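Local coordinates for phosphate ABC transporter, phosphate-binding protein (Clostridium perfringens, PDB 4Q8R) that probably captures inorganic phosphate with high affinity outside the cell and passes it to the membrane components of an ABC-type importer, at residues A82-K87 and S161-N166; V91-L96 and A184-G189; K100-G105 and N168-I173; P119-S124 and N149-D154. One frame throughout, in Å; residues are numbered along the deposited sequence.

Interaction 1 (A82-K87 and S161-N166); sequences ALITHK and SLVQGN. With ZN (zinc ion), chain E.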
loop_
_atom_site.group_PDB
_atom_site.type_symbol
_atom_site.label_atom_id
_atom_site.label_comp_id
_atom_site.label_asym_id
_atom_site.label_seq_id
_atom_site.Cartn_x
_atom_site.Cartn_y
_atom_site.Cartn_z
ATOM N N ALA A 82 -1.245 7.755 0.515
ATOM C CA ALA A 82 -1.118 9.044 1.178
ATOM C C ALA A 82 0.359 9.366 1.405
ATOM O O ALA A 82 1.160 8.508 1.639
ATOM C CB ALA A 82 -1.804 9.016 2.513
ATOM N N LEU A 83 0.645 10.658 1.317
ATOM C CA LEU A 83 1.933 11.231 1.733
ATOM C C LEU A 83 1.653 11.759 3.104
ATOM O O LEU A 83 0.859 12.761 3.236
ATOM C CB LEU A 83 2.340 12.425 0.894
ATOM C CG LEU A 83 3.122 12.215 -0.364
ATOM C CD1 LEU A 83 4.436 11.614 -0.003
ATOM C CD2 LEU A 83 2.343 11.374 -1.334
ATOM N N ILE A 84 2.223 11.128 4.104
ATOM C CA ILE A 84 1.941 11.502 5.486
ATOM C C ILE A 84 3.054 12.317 6.098
ATOM O O ILE A 84 4.257 12.036 5.872
ATOM C CB ILE A 84 1.607 10.284 6.343
ATOM C CG1 ILE A 84 2.664 9.174 6.257
ATOM C CG2 ILE A 84 0.246 9.740 5.912
ATOM C CD1 ILE A 84 2.559 8.218 7.401
ATOM N N THR A 85 2.652 13.293 6.913
ATOM C CA THR A 85 3.552 14.077 7.696
ATOM C C THR A 85 3.182 13.883 9.152
ATOM O O THR A 85 2.128 13.324 9.513
ATOM C CB THR A 85 3.507 15.565 7.324
ATOM O OG1 THR A 85 2.226 16.077 7.739
ATOM C CG2 THR A 85 3.697 15.842 5.861
ATOM N N HIS A 86 4.079 14.303 10.024
ATOM C CA HIS A 86 3.722 14.470 11.425
ATOM C C HIS A 86 2.519 15.447 11.550
ATOM O O HIS A 86 2.338 16.359 10.757
ATOM C CB HIS A 86 4.915 15.024 12.183
ATOM C CG HIS A 86 4.905 14.780 13.632
ATOM N ND1 HIS A 86 5.321 13.600 14.217
ATOM C CD2 HIS A 86 4.519 15.591 14.656
ATOM C CE1 HIS A 86 5.258 13.715 15.523
ATOM N NE2 HIS A 86 4.720 14.888 15.810
ATOM N N LYS A 87 1.758 15.244 12.605
ATOM C CA LYS A 87 0.590 16.016 12.875
ATOM C C LYS A 87 1.056 17.483 13.053
ATOM O O LYS A 87 2.131 17.744 13.587
ATOM C CB LYS A 87 -0.089 15.405 14.129
ATOM C CG LYS A 87 -1.439 15.906 14.377
ATOM C CD LYS A 87 -2.446 15.340 13.391
ATOM C CE LYS A 87 -3.839 15.414 14.015
ATOM N NZ LYS A 87 -4.805 14.944 12.986
ATOM N N SER A 161 5.038 4.620 12.104
ATOM C CA SER A 161 5.657 4.834 13.416
ATOM C C SER A 161 6.772 5.870 13.296
ATOM O O SER A 161 6.901 6.755 14.137
ATOM C CB SER A 161 6.220 3.541 13.965
ATOM O OG SER A 161 5.202 2.659 14.388
ATOM N N LEU A 162 7.560 5.797 12.246
ATOM C CA LEU A 162 8.631 6.795 12.079
ATOM C C LEU A 162 8.088 8.236 11.969
ATOM O O LEU A 162 8.587 9.185 12.640
ATOM C CB LEU A 162 9.559 6.401 10.922
ATOM C CG LEU A 162 10.999 6.891 11.043
ATOM C CD1 LEU A 162 11.588 6.449 12.356
ATOM C CD2 LEU A 162 11.837 6.439 9.856
ATOM N N VAL A 163 7.062 8.392 11.149
ATOM C CA VAL A 163 6.429 9.678 10.922
ATOM C C VAL A 163 5.769 10.148 12.234
ATOM O O VAL A 163 5.915 11.316 12.631
ATOM C CB VAL A 163 5.466 9.636 9.752
ATOM C CG1 VAL A 163 4.658 10.928 9.648
ATOM C CG2 VAL A 163 6.183 9.358 8.447
ATOM N N GLN A 164 5.126 9.226 12.942
ATOM C CA GLN A 164 4.556 9.542 14.243
ATOM C C GLN A 164 5.605 10.049 15.226
ATOM O O GLN A 164 5.266 10.808 16.136
ATOM C CB GLN A 164 3.863 8.378 14.914
ATOM C CG GLN A 164 2.560 7.994 14.269
ATOM C CD GLN A 164 2.021 6.655 14.795
ATOM O OE1 GLN A 164 2.794 5.751 15.153
ATOM N NE2 GLN A 164 0.693 6.528 14.889
ATOM N N GLY A 165 6.848 9.586 15.062
ATOM C CA GLY A 165 7.908 9.878 16.002
ATOM C C GLY A 165 8.827 11.036 15.676
ATOM O O GLY A 165 9.768 11.314 16.450
ATOM N N ASN A 166 8.597 11.676 14.551
ATOM C CA ASN A 166 9.515 12.711 14.071
ATOM C C ASN A 166 8.783 13.847 13.421
ATOM O O ASN A 166 8.214 13.703 12.341
ATOM C CB ASN A 166 10.546 12.140 13.082
ATOM C CG ASN A 166 11.749 13.133 12.814
ATOM O OD1 ASN A 166 11.539 14.316 12.566
ATOM N ND2 ASN A 166 12.996 12.619 12.806
HETATM ZN ZN ZN E . 4.564 15.772 17.672
HETATM O O HOH W 1 6.428 15.149 18.635
HETATM O O HOH W 2 4.962 17.704 17.732
#
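Two side chains, His86 and Val163, carry this contact between residues 82-87 of the long strand and the last turn of helix 156-164. The imidazole of His86 swings out with CG anti to its backbone N (chi1 -158°), which presents one ring edge to the helix terminus. His86 ND1 donates an almost straight bond to Val163 O, 2.8 Å away; the oxygen lies close to the ring plane, and ND1 in turn lies in the plane of the carbonyl. Along the same edge, Gln164 O comes within 3.0 Å of His86 CE1. With ND1 committed as a donor, His86 NE2 is left to bind a zinc ion at 2.1 Å, and two waters are also ligands of that metal. The carbonyl thus acts as a second-shell group: it fixes the rotation of the ring and would be expected to make NE2 a stronger ligand.

Val163 points at the strand. Val163 CG1 is pressed against the peptide between Thr85 and His86, 3.3 Å from Thr85 C, whereas Val163 CG2 meets Ile84 CD1 at 3.9 Å, the two side chains crossing obliquely. Gln164 points away from the strand, and its NE2 bonds to Ser181 OG. A helix packed over a central beta-sheet suits the alpha/beta fold of periplasmic binding proteins, and at its margin the carbonyl-backed histidine forms a zinc site.

Interaction 2 (V91-L96 and A184-G189); sequences VKDLTL and AVKVDG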
loop_
_atom_site.group_PDB
_atom_site.type_symbol
_atom_site.label_atom_id
_atom_site.label_comp_id
_atom_site.label_asym_id
_atom_site.label_seq_id
_atom_site.Cartn_x
_atom_site.Cartn_y
_atom_site.Cartn_z
ATOM N N VAL A 91 2.888 22.416 6.393
ATOM C CA VAL A 91 2.751 22.067 4.950
ATOM C C VAL A 91 1.633 21.024 4.799
ATOM O O VAL A 91 1.747 19.934 5.312
ATOM C CB VAL A 91 4.066 21.533 4.408
ATOM C CG1 VAL A 91 3.941 21.172 2.924
ATOM C CG2 VAL A 91 5.148 22.589 4.603
ATOM N N LYS A 92 0.582 21.398 4.069
ATOM C CA LYS A 92 -0.635 20.618 3.984
ATOM C C LYS A 92 -1.044 20.234 2.566
ATOM O O LYS A 92 -2.062 19.564 2.393
ATOM C CB LYS A 92 -1.758 21.385 4.712
ATOM C CG LYS A 92 -1.518 21.285 6.219
ATOM C CD LYS A 92 -2.404 22.141 7.063
ATOM C CE LYS A 92 -1.782 22.272 8.441
ATOM N NZ LYS A 92 -1.839 21.029 9.245
ATOM N N ASP A 93 -0.228 20.614 1.581
ATOM C CA ASP A 93 -0.559 20.437 0.207
ATOM C C ASP A 93 0.745 20.431 -0.551
ATOM O O ASP A 93 1.568 21.360 -0.340
ATOM C CB ASP A 93 -1.469 21.585 -0.216
ATOM C CG ASP A 93 -2.083 21.422 -1.583
ATOM O OD1 ASP A 93 -1.819 20.475 -2.316
ATOM O OD2 ASP A 93 -2.898 22.308 -1.944
ATOM N N LEU A 94 0.940 19.430 -1.413
ATOM C CA LEU A 94 2.130 19.339 -2.261
ATOM C C LEU A 94 1.750 18.929 -3.674
ATOM O O LEU A 94 0.827 18.112 -3.847
ATOM C CB LEU A 94 3.116 18.316 -1.675
ATOM C CG LEU A 94 3.775 18.657 -0.323
ATOM C CD1 LEU A 94 4.556 17.516 0.255
ATOM C CD2 LEU A 94 4.678 19.876 -0.507
ATOM N N THR A 95 2.447 19.434 -4.670
ATOM C CA THR A 95 2.285 18.969 -6.059
ATOM C C THR A 95 3.144 17.680 -6.237
ATOM O O THR A 95 4.091 17.413 -5.451
ATOM C CB THR A 95 2.723 20.025 -7.038
ATOM O OG1 THR A 95 4.159 20.209 -6.897
ATOM C CG2 THR A 95 1.926 21.326 -6.829
ATOM N N LEU A 96 2.849 16.868 -7.262
ATOM C CA LEU A 96 3.632 15.688 -7.473
ATOM C C LEU A 96 5.103 16.031 -7.690
ATOM O O LEU A 96 5.977 15.303 -7.214
ATOM C CB LEU A 96 3.130 14.845 -8.626
ATOM C CG LEU A 96 1.882 13.997 -8.418
ATOM C CD1 LEU A 96 1.574 13.301 -9.729
ATOM C CD2 LEU A 96 2.104 12.981 -7.321
ATOM N N ALA A 184 -2.293 13.341 6.284
ATOM C CA ALA A 184 -2.101 13.109 4.850
ATOM C C ALA A 184 -2.187 14.461 4.140
ATOM O O ALA A 184 -3.151 15.182 4.328
ATOM C CB ALA A 184 -3.161 12.181 4.306
ATOM N N VAL A 185 -1.189 14.827 3.356
ATOM C CA VAL A 185 -1.199 16.063 2.612
ATOM C C VAL A 185 -2.160 16.000 1.438
ATOM O O VAL A 185 -2.416 14.928 0.932
ATOM C CB VAL A 185 0.219 16.492 2.121
ATOM C CG1 VAL A 185 1.203 16.562 3.269
ATOM C CG2 VAL A 185 0.739 15.548 1.061
ATOM N N LYS A 186 -2.731 17.129 1.023
ATOM C CA LYS A 186 -3.413 17.177 -0.266
ATOM C C LYS A 186 -2.353 16.984 -1.328
ATOM O O LYS A 186 -1.211 17.406 -1.148
ATOM C CB LYS A 186 -4.104 18.501 -0.501
ATOM C CG LYS A 186 -5.247 18.714 0.450
ATOM C CD LYS A 186 -5.857 20.109 0.257
ATOM C CE LYS A 186 -6.870 20.357 1.354
ATOM N NZ LYS A 186 -7.365 21.757 1.251
ATOM N N VAL A 187 -2.724 16.359 -2.440
ATOM C CA VAL A 187 -1.808 16.218 -3.572
ATOM C C VAL A 187 -2.391 17.008 -4.727
ATOM O O VAL A 187 -3.530 16.766 -5.148
ATOM C CB VAL A 187 -1.527 14.753 -3.909
ATOM C CG1 VAL A 187 -0.726 14.712 -5.194
ATOM C CG2 VAL A 187 -0.795 14.067 -2.739
ATOM N N ASP A 188 -1.672 18.004 -5.212
ATOM C CA ASP A 188 -2.102 18.847 -6.290
ATOM C C ASP A 188 -3.461 19.479 -5.864
ATOM O O ASP A 188 -4.414 19.574 -6.654
ATOM C CB ASP A 188 -2.264 18.066 -7.634
ATOM C CG ASP A 188 -0.900 17.690 -8.357
ATOM O OD1 ASP A 188 0.199 18.114 -8.037
ATOM O OD2 ASP A 188 -0.912 16.970 -9.377
ATOM N N GLY A 189 -3.573 19.837 -4.591
ATOM C CA GLY A 189 -4.797 20.450 -4.053
ATOM C C GLY A 189 -5.994 19.552 -3.789
ATOM O O GLY A 189 -7.060 20.055 -3.379
#
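Val91 opens the contact modestly, its O lying 4.0 Å from Val185 CG1 while its side chain packs on Trp110. At Lys92 the pairing begins: its carbonyl oxygen receives Lys186 N at 2.9 Å, the donor standing above the carbonyl plane. Asp93 pairs with Lys186 in parallel register. With CG anti to the backbone N (chi1 -171°), its carboxylate lies across Lys186 CB and carries OD1 to Gly189 N, 2.9 Å away, which it meets with its syn lone pair. Leu94 pairs with Val187 on the opposite face. Its N donates to Lys186 O at 3.0 Å and its O accepts from Asp188 N at 2.8 Å, so the peptide groups alternate as in a short parallel ladder.

Thr95 is the N-cap of helix 96-103: its OG1 caps a backbone N of the first turn while its own N donates to Gln98 OE1, as in a capping box. Asp188, with left-handed backbone angles, crosses Thr95 at about a right angle and brings OD1 to Leu96 N, 3.0 Å away and above the carboxylate plane. Leu96 finally sets CD2 against Val187 CG1, 3.9 Å apart.

Both carboxylates therefore serve as acceptors for backbone N-H groups: Asp93 braces the turn at Gly189, and Asp188 sits over the first turn of the helix. There its negative charge would be expected to be stabilised by the helix dipole, which should keep the acid ionised.

Interaction 3 (K100-G105 and N168-I173); sequences KDIYTG and NAIGYI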
loop_
_atom_site.group_PDB
_atom_site.type_symbol
_atom_site.label_atom_id
_atom_site.label_comp_id
_atom_site.label_asym_id
_atom_site.label_seq_id
_atom_site.Cartn_x
_atom_site.Cartn_y
_atom_site.Cartn_z
ATOM N N LYS A 100 8.415 14.763 -5.789
ATOM C CA LYS A 100 9.580 14.207 -6.499
ATOM C C LYS A 100 10.823 14.913 -5.995
ATOM O O LYS A 100 11.845 14.267 -5.728
ATOM C CB LYS A 100 9.471 14.371 -7.972
ATOM C CG LYS A 100 10.582 13.690 -8.830
ATOM C CD LYS A 100 10.367 13.949 -10.298
ATOM C CE LYS A 100 11.641 13.704 -11.037
ATOM N NZ LYS A 100 11.433 13.700 -12.491
ATOM N N ASP A 101 10.787 16.233 -5.945
ATOM C CA ASP A 101 11.941 17.018 -5.470
ATOM C C ASP A 101 12.368 16.669 -4.072
ATOM O O ASP A 101 13.572 16.617 -3.782
ATOM C CB ASP A 101 11.605 18.509 -5.513
ATOM C CG ASP A 101 11.558 19.076 -6.897
ATOM O OD1 ASP A 101 11.902 18.394 -7.917
ATOM O OD2 ASP A 101 11.228 20.272 -6.999
ATOM N N ILE A 102 11.432 16.395 -3.169
ATOM C CA ILE A 102 11.772 15.904 -1.863
ATOM C C ILE A 102 12.451 14.540 -1.910
ATOM O O ILE A 102 13.520 14.321 -1.301
ATOM C CB ILE A 102 10.499 15.796 -0.958
ATOM C CG1 ILE A 102 9.878 17.217 -0.745
ATOM C CG2 ILE A 102 10.793 15.168 0.383
ATOM C CD1 ILE A 102 8.460 17.080 -0.267
ATOM N N TYR A 103 11.859 13.609 -2.620
ATOM C CA TYR A 103 12.356 12.221 -2.610
ATOM C C TYR A 103 13.669 12.064 -3.376
ATOM O O TYR A 103 14.403 11.121 -3.120
ATOM C CB TYR A 103 11.266 11.240 -3.043
ATOM C CG TYR A 103 10.481 10.813 -1.850
ATOM C CD1 TYR A 103 9.413 11.634 -1.365
ATOM C CD2 TYR A 103 10.739 9.672 -1.171
ATOM C CE1 TYR A 103 8.797 11.302 -0.209
ATOM C CE2 TYR A 103 10.099 9.316 -0.015
ATOM C CZ TYR A 103 9.126 10.168 0.492
ATOM O OH TYR A 103 8.469 9.867 1.657
ATOM N N THR A 104 13.994 12.972 -4.258
ATOM C CA THR A 104 15.268 12.889 -4.971
ATOM C C THR A 104 16.315 13.759 -4.318
ATOM O O THR A 104 17.418 13.898 -4.853
ATOM C CB THR A 104 15.108 13.285 -6.462
ATOM O OG1 THR A 104 14.648 14.637 -6.579
ATOM C CG2 THR A 104 14.151 12.336 -7.207
ATOM N N GLY A 105 15.970 14.445 -3.235
ATOM C CA GLY A 105 16.927 15.243 -2.480
ATOM C C GLY A 105 17.181 16.636 -3.040
ATOM O O GLY A 105 18.126 17.319 -2.628
ATOM N N ASN A 168 9.689 16.206 11.648
ATOM C CA ASN A 168 10.106 16.620 10.367
ATOM C C ASN A 168 10.048 15.556 9.287
ATOM O O ASN A 168 10.552 15.780 8.219
ATOM C CB ASN A 168 11.502 17.175 10.473
ATOM C CG ASN A 168 11.510 18.422 11.331
ATOM O OD1 ASN A 168 10.671 19.287 11.143
ATOM N ND2 ASN A 168 12.430 18.515 12.231
ATOM N N ALA A 169 9.458 14.407 9.612
ATOM C CA ALA A 169 9.420 13.309 8.673
ATOM C C ALA A 169 8.300 13.423 7.622
ATOM O O ALA A 169 7.210 14.023 7.849
ATOM C CB ALA A 169 9.258 12.047 9.448
ATOM N N ILE A 170 8.494 12.733 6.510
ATOM C CA ILE A 170 7.499 12.556 5.493
ATOM C C ILE A 170 7.635 11.091 5.034
ATOM O O ILE A 170 8.778 10.557 4.873
ATOM C CB ILE A 170 7.639 13.550 4.355
ATOM C CG1 ILE A 170 6.492 13.407 3.375
ATOM C CG2 ILE A 170 9.023 13.447 3.603
ATOM C CD1 ILE A 170 6.371 14.508 2.347
ATOM N N GLY A 171 6.495 10.409 4.843
ATOM C CA GLY A 171 6.500 9.036 4.313
ATOM C C GLY A 171 5.288 8.819 3.455
ATOM O O GLY A 171 4.489 9.709 3.278
ATOM N N TYR A 172 5.153 7.602 2.910
ATOM C CA TYR A 172 3.993 7.248 2.103
ATOM C C TYR A 172 3.443 5.927 2.580
ATOM O O TYR A 172 4.145 5.036 2.989
ATOM C CB TYR A 172 4.341 7.241 0.628
ATOM C CG TYR A 172 5.586 6.412 0.280
ATOM C CD1 TYR A 172 5.541 5.007 0.216
ATOM C CD2 TYR A 172 6.801 7.044 -0.028
ATOM C CE1 TYR A 172 6.674 4.279 -0.161
ATOM C CE2 TYR A 172 7.918 6.307 -0.343
ATOM C CZ TYR A 172 7.846 4.959 -0.395
ATOM O OH TYR A 172 8.952 4.210 -0.746
ATOM N N ILE A 173 2.127 5.820 2.513
ATOM C CA ILE A 173 1.445 4.689 3.093
ATOM C C ILE A 173 0.050 4.555 2.542
ATOM O O ILE A 173 -0.570 5.535 2.154
ATOM C CB ILE A 173 1.384 4.891 4.600
ATOM C CG1 ILE A 173 1.140 3.607 5.344
ATOM C CG2 ILE A 173 0.322 5.959 5.011
ATOM C CD1 ILE A 173 1.363 3.712 6.814
#
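Helix 96-103 lies against the beta-sheet of an alpha/beta domain, and its last turn before a C-terminal Schellman motif at Gly105 reaches strand 169-174 with two side chains.

The aliphatic part is small. Ile102 and Ile170 point at one another tip to tip, their CG2 methyls 4.1 Å apart. Ile170 CG2 takes the crowded place between its backbone N and carbonyl carbon, and it also lies beside Tyr103, 4.4 Å from CE1.

Aromatic packing does more. The rings of Tyr103 and Tyr172 cross obliquely, with planes at 49° and centroids 5.7 Å apart, and the closest carbons are the two CE2 atoms at 3.7 Å. Phe135 of helix 130-139 completes the cluster, stacking on Tyr172 and meeting Tyr103 edge-to-face.

The polar atoms at the ring tips are bonded to backbone. The Tyr103 hydroxyl hydrogen-bonds to Val123 O on the adjacent strand, and Tyr172 OH binds Arg125 N, so each buried hydroxyl has a backbone partner. Tyr103 OH also rests 3.4 Å from Gly171 CA, against the backbone of strand 169-174.

At the end of the helix, Lys100 O accepts two donors from one residue: Thr104 N at 2.9 Å, and Thr104 OG1, which approaches from above the carbonyl plane at 3.0 Å.

Interaction 4 (P119-S124 and N149-D154); sequences PIVVVS and NSQISD
The flat groups that matter here are peptide carbonyls. Gln151 O is gripped from two directions: Ser124 N approaches in the carbonyl plane at 2.9 Å, whereas Ser150 OG comes from above that plane at 3.0 Å. Val122 O receives Gln151 N nearly along the C=O axis, 2.8 Å away, and Ser153 N meets Ser124 O just as directly at 2.8 Å. Together these bonds make a parallel ladder between strands 121-124 and 151-153, whose short axes diverge by 36°.

On one face of the sheet stand Val123 and Gln151. CG1 of Val123, anti to its backbone N, reaches past its direct partner and touches Ser153 OG at 3.3 Å. Gln151 bends at chi2, and its CG lies obliquely against Val121 CG1, 3.9 Å away. The other face carries Ser124 and Ile152, where CD1 of Ile152 folds back onto Ser124 CB. Next to this pair the hydroxyls of Ser124 and Ser150 sit 3.0 Å apart, close enough to hydrogen-bond. Where the strands splay apart, a water takes over the pairing, accepting from Val122 N and donating to Ile120 O and Asn149 O.

The ladder joins the two strands of a beta-alpha-beta unit whose crossover is helix 130-139. Helix 156-164 covers the Val123 and Ser153 side with Ile159 and Leu162, while helix 96-103 packs Ile102 and Tyr103 against Val122. On its other edge strand 121-125 pairs with strand 169-174.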
loop_
_atom_site.group_PDB
_atom_site.type_symbol
_atom_site.label_atom_id
_atom_site.label_comp_id
_atom_site.label_asym_id
_atom_site.label_seq_id
_atom_site.Cartn_x
_atom_site.Cartn_y
_atom_site.Cartn_z
ATOM N N PRO A 119 15.214 20.562 8.595
ATOM C CA PRO A 119 15.521 19.514 7.557
ATOM C C PRO A 119 14.341 18.553 7.380
ATOM O O PRO A 119 13.693 18.174 8.346
ATOM C CB PRO A 119 16.727 18.778 8.136
ATOM C CG PRO A 119 16.755 19.098 9.572
ATOM C CD PRO A 119 16.051 20.406 9.802
ATOM N N ILE A 120 14.129 18.089 6.177
ATOM C CA ILE A 120 13.142 17.088 5.901
ATOM C C ILE A 120 13.746 15.717 6.171
ATOM O O ILE A 120 14.872 15.445 5.716
ATOM C CB ILE A 120 12.643 17.158 4.435
ATOM C CG1 ILE A 120 12.081 18.528 4.080
ATOM C CG2 ILE A 120 11.639 16.021 4.121
ATOM C CD1 ILE A 120 11.762 18.741 2.650
ATOM N N VAL A 121 13.047 14.876 6.931
ATOM C CA VAL A 121 13.477 13.517 7.173
ATOM C C VAL A 121 12.647 12.701 6.181
ATOM O O VAL A 121 11.445 12.421 6.405
ATOM C CB VAL A 121 13.300 13.091 8.641
ATOM C CG1 VAL A 121 13.602 11.592 8.853
ATOM C CG2 VAL A 121 14.164 13.976 9.560
ATOM N N VAL A 122 13.271 12.306 5.106
ATOM C CA VAL A 122 12.623 11.543 4.023
ATOM C C VAL A 122 12.576 10.078 4.410
ATOM O O VAL A 122 13.609 9.475 4.739
ATOM C CB VAL A 122 13.361 11.728 2.659
ATOM C CG1 VAL A 122 12.712 10.919 1.587
ATOM C CG2 VAL A 122 13.427 13.165 2.251
ATOM N N VAL A 123 11.384 9.483 4.357
ATOM C CA VAL A 123 11.199 8.095 4.679
ATOM C C VAL A 123 10.650 7.340 3.479
ATOM O O VAL A 123 9.635 7.715 2.899
ATOM C CB VAL A 123 10.319 7.836 5.958
ATOM C CG1 VAL A 123 10.425 6.407 6.419
ATOM C CG2 VAL A 123 10.689 8.793 7.081
ATOM N N SER A 124 11.336 6.235 3.157
ATOM C CA SER A 124 10.976 5.340 2.071
ATOM C C SER A 124 10.749 3.967 2.645
ATOM O O SER A 124 11.188 3.642 3.775
ATOM C CB SER A 124 12.075 5.212 0.993
ATOM O OG SER A 124 12.209 6.420 0.294
ATOM N N ASN A 149 19.975 10.152 1.561
ATOM C CA ASN A 149 19.652 10.482 2.949
ATOM C C ASN A 149 18.272 9.986 3.381
ATOM O O ASN A 149 17.864 10.266 4.459
ATOM C CB ASN A 149 19.765 11.979 3.111
ATOM C CG ASN A 149 21.220 12.405 2.942
ATOM O OD1 ASN A 149 22.109 11.732 3.452
ATOM N ND2 ASN A 149 21.466 13.526 2.297
ATOM N N SER A 150 17.599 9.201 2.562
ATOM C CA SER A 150 16.273 8.624 2.912
ATOM C C SER A 150 16.468 7.607 4.042
ATOM O O SER A 150 17.395 6.800 4.013
ATOM C CB SER A 150 15.692 7.931 1.707
ATOM O OG SER A 150 14.343 7.505 2.030
ATOM N N GLN A 151 15.624 7.631 5.067
ATOM C CA GLN A 151 15.471 6.552 6.005
ATOM C C GLN A 151 14.673 5.434 5.288
ATOM O O GLN A 151 13.882 5.755 4.414
ATOM C CB GLN A 151 14.640 6.992 7.218
ATOM C CG GLN A 151 15.275 8.144 7.938
ATOM C CD GLN A 151 16.594 7.743 8.496
ATOM O OE1 GLN A 151 16.669 6.766 9.266
ATOM N NE2 GLN A 151 17.640 8.451 8.117
ATOM N N ILE A 152 14.954 4.189 5.609
ATOM C CA ILE A 152 14.252 3.088 5.104
ATOM C C ILE A 152 13.494 2.467 6.241
ATOM O O ILE A 152 14.095 2.022 7.258
ATOM C CB ILE A 152 15.193 2.068 4.416
ATOM C CG1 ILE A 152 15.994 2.780 3.365
ATOM C CG2 ILE A 152 14.356 0.843 3.901
ATOM C CD1 ILE A 152 15.223 3.237 2.195
ATOM N N SER A 153 12.180 2.327 6.042
ATOM C CA SER A 153 11.331 1.663 7.047
ATOM C C SER A 153 10.755 0.390 6.441
ATOM O O SER A 153 10.185 0.422 5.301
ATOM C CB SER A 153 10.123 2.554 7.420
ATOM O OG SER A 153 10.512 3.638 8.225
ATOM N N ASP A 154 10.810 -0.687 7.191
ATOM C CA ASP A 154 10.414 -1.987 6.717
ATOM C C ASP A 154 8.972 -2.212 7.089
ATOM O O ASP A 154 8.669 -2.538 8.229
ATOM C CB ASP A 154 11.318 -3.058 7.334
ATOM C CG ASP A 154 11.192 -4.392 6.675
ATOM O OD1 ASP A 154 10.395 -4.589 5.715
ATOM O OD2 ASP A 154 11.973 -5.259 7.114
HETATM O O HOH W 3 16.132 12.775 4.578
#

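In the fold
From the N terminus, segments 82-87, 91-96, 100-105 and 119-124 come first, and their partners follow from residue 149. Interaction 4 closes the shortest loop, at 149-154, and is nested inside the loops of the other three. Interaction 1 closes next, at 161-166, and crosses interactions 2 and 3, whose segments alternate with its own. Interaction 3 then closes at 168-173 and lies within the loop of interaction 2, which ends last, at 184-189. Strand 71-86 sits between strands 169-174 and 182-187, linking interaction 1 to both 3 and 2; strand 169-174 borders strand 121-125 of interaction 4. Interactions 2 and 4 pair strands of one sheet; 1 and 3 set helices 156-164 and 96-103 against it.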